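Methane monooxygenase hydroxylase, MmoD (Methylosinus sporium, PDB 6D7K) probably binds the hydroxylase of soluble methane monooxygenase and regulates it, rather than oxidising methane itself. Local coordinates at residues 26-31 and 39-44. Sequence-based numbering, arbitrary orientation.
Sequences EAFTVD and EILRDG
Strands 26-31 and 39-42 run antiparallel, with 160° between their directions, and four backbone hydrogen bonds tie them together. Glu26 and Leu41 satisfy each other in both directions: Glu26 N gives its hydrogen to a lone pair of Leu41 O at 2.9 Å, and Leu41 N reaches back to Glu26 O at 2.7 Å, nearly straight at 170°. Phe28 and Glu39 form the next hydrogen-bonded pair. Here Phe28 N meets Glu39 O in its carbonyl plane at 2.9 Å, whereas Glu39 N approaches Phe28 O from above the plane at 3.0 Å. Between these pairs sits the non-hydrogen-bonded pair Ala27 and Ile40, whose CA atoms add CA-H...O contacts: Ala27 CA to Glu39 O at 3.1 Å, Ile40 CA to Glu26 O at 3.3 Å. Those two carbonyl oxygens thus each take an N-H and a CA-H. The N-H and C=O groups of Ala27 and Ile40 point outward from this pair of strands; Ala27 bonds with Ile19 and His20 of strand 17-21, and Ile40 with Val47 of strand 45-52.

Side chains divide between the faces. Ala27 CB lies 4.2 Å from Ile40 CG1; Ala27 is buried on Val62 and Ile40 on Val65 and Leu66, all of helix 55-74. Glu26, Phe28, Glu39 and Leu41 share the other face, where Leu41 CD1 comes up to the edge of the Phe28 ring, 4.4 Å from Phe28 CD1. Glu39 CG lies between the backbone N and the carbonyl carbon (chi1 32°), and the chain then extends until OE1 passes Phe28 CB. Glu39 OE1 forms a salt bridge with Arg16 NH1, and Arg16 also makes a cation-pi contact with Phe28. This is the central beta hairpin of a four-stranded antiparallel meander, one face packed against the C-terminal helix.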
loop_
_atom_site.group_PDB
_atom_site.type_symbol
_atom_site.label_atom_id
_atom_site.label_comp_id
_atom_site.label_asym_id
_atom_site.label_seq_id
_atom_site.Cartn_x
_atom_site.Cartn_y
_atom_site.Cartn_z
ATOM N N GLU H 26 1.105 -22.110 -15.750
ATOM C CA GLU H 26 2.271 -22.186 -16.618
ATOM C C GLU H 26 3.512 -21.846 -15.802
ATOM O O GLU H 26 3.438 -21.054 -14.857
ATOM C CB GLU H 26 2.163 -21.231 -17.804
ATOM C CG GLU H 26 1.044 -21.581 -18.754
ATOM C CD GLU H 26 1.181 -20.901 -20.108
ATOM O OE1 GLU H 26 1.111 -19.651 -20.157
ATOM O OE2 GLU H 26 1.366 -21.625 -21.121
ATOM N N ALA H 27 4.658 -22.435 -16.163
ATOM C CA ALA H 27 5.918 -22.067 -15.521
ATOM C C ALA H 27 7.034 -21.999 -16.551
ATOM O O ALA H 27 7.162 -22.888 -17.395
ATOM C CB ALA H 27 6.285 -23.051 -14.409
ATOM N N PHE H 28 7.835 -20.947 -16.484
ATOM C CA PHE H 28 8.956 -20.770 -17.388
ATOM C C PHE H 28 10.247 -20.777 -16.583
ATOM O O PHE H 28 10.246 -20.516 -15.378
ATOM C CB PHE H 28 8.829 -19.468 -18.185
ATOM C CG PHE H 28 7.624 -19.437 -19.110
ATOM C CD1 PHE H 28 6.360 -19.077 -18.632
ATOM C CD2 PHE H 28 7.753 -19.773 -20.455
ATOM C CE1 PHE H 28 5.258 -19.062 -19.488
ATOM C CE2 PHE H 28 6.650 -19.771 -21.300
ATOM C CZ PHE H 28 5.408 -19.406 -20.820
ATOM N N THR H 29 11.339 -20.987 -17.271
ATOM C CA THR H 29 12.669 -20.944 -16.724
ATOM C C THR H 29 13.680 -20.458 -17.739
ATOM O O THR H 29 13.620 -20.781 -18.849
ATOM C CB THR H 29 13.100 -22.251 -16.080
ATOM O OG1 THR H 29 14.277 -22.010 -15.356
ATOM C CG2 THR H 29 13.398 -23.217 -17.047
ATOM N N VAL H 30 14.608 -19.647 -17.311
ATOM C CA VAL H 30 15.620 -19.120 -18.159
ATOM C C VAL H 30 16.982 -19.201 -17.511
ATOM O O VAL H 30 17.113 -18.981 -16.378
ATOM C CB VAL H 30 15.286 -17.693 -18.535
ATOM C CG1 VAL H 30 15.381 -16.802 -17.359
ATOM C CG2 VAL H 30 16.192 -17.182 -19.583
ATOM N N ASP H 31 17.983 -19.555 -18.292
ATOM C CA ASP H 31 19.365 -19.697 -17.914
ATOM C C ASP H 31 20.003 -18.350 -17.903
ATOM O O ASP H 31 20.058 -17.700 -18.881
ATOM C CB ASP H 31 20.025 -20.517 -18.992
ATOM C CG ASP H 31 21.339 -21.073 -18.606
ATOM O OD1 ASP H 31 21.884 -20.726 -17.576
ATOM O OD2 ASP H 31 21.841 -21.886 -19.355
ATOM N N GLU H 39 9.435 -18.581 -13.222
ATOM C CA GLU H 39 8.200 -17.907 -12.832
ATOM C C GLU H 39 7.016 -18.833 -13.065
ATOM O O GLU H 39 7.042 -19.693 -13.952
ATOM C CB GLU H 39 7.984 -16.615 -13.609
ATOM C CG GLU H 39 8.536 -16.697 -14.992
ATOM C CD GLU H 39 8.118 -15.529 -15.857
ATOM O OE1 GLU H 39 8.523 -15.494 -17.049
ATOM O OE2 GLU H 39 7.392 -14.646 -15.343
ATOM N N ILE H 40 5.972 -18.635 -12.269
ATOM C CA ILE H 40 4.746 -19.413 -12.355
ATOM C C ILE H 40 3.596 -18.456 -12.632
ATOM O O ILE H 40 3.497 -17.401 -11.991
ATOM C CB ILE H 40 4.498 -20.202 -11.060
ATOM C CG1 ILE H 40 5.700 -21.099 -10.753
ATOM C CG2 ILE H 40 3.189 -20.995 -11.166
ATOM C CD1 ILE H 40 5.606 -21.816 -9.398
ATOM N N LEU H 41 2.731 -18.812 -13.586
ATOM C CA LEU H 41 1.562 -17.995 -13.913
ATOM C C LEU H 41 0.303 -18.794 -13.649
ATOM O O LEU H 41 0.260 -20.006 -13.891
ATOM C CB LEU H 41 1.558 -17.510 -15.360
ATOM C CG LEU H 41 2.653 -16.547 -15.820
ATOM C CD1 LEU H 41 4.013 -17.105 -15.535
ATOM C CD2 LEU H 41 2.531 -16.267 -17.314
ATOM N N ARG H 42 -0.709 -18.116 -13.116
ATOM C CA ARG H 42 -2.029 -18.698 -12.905
ATOM C C ARG H 42 -3.008 -17.936 -13.775
ATOM O O ARG H 42 -3.059 -16.705 -13.717
ATOM C CB ARG H 42 -2.458 -18.639 -11.440
ATOM C CG ARG H 42 -3.729 -19.415 -11.182
ATOM C CD ARG H 42 -4.379 -19.070 -9.861
ATOM N NE ARG H 42 -3.710 -19.697 -8.728
ATOM C CZ ARG H 42 -2.995 -19.025 -7.829
ATOM N NH1 ARG H 42 -2.867 -17.700 -7.951
ATOM N NH2 ARG H 42 -2.410 -19.668 -6.809
ATOM N N ASP H 43 -3.767 -18.666 -14.587
ATOM C CA ASP H 43 -4.726 -18.078 -15.522
ATOM C C ASP H 43 -4.094 -16.913 -16.284
ATOM O O ASP H 43 -4.727 -15.893 -16.551
ATOM C CB ASP H 43 -6.010 -17.639 -14.802
ATOM C CG ASP H 43 -6.675 -18.772 -14.006
ATOM O OD1 ASP H 43 -6.930 -19.860 -14.579
ATOM O OD2 ASP H 43 -6.950 -18.565 -12.797
ATOM N N GLY H 44 -2.816 -17.049 -16.615
ATOM C CA GLY H 44 -2.127 -16.051 -17.404
ATOM C C GLY H 44 -1.464 -14.947 -16.616
ATOM O O GLY H 44 -0.681 -14.184 -17.194
#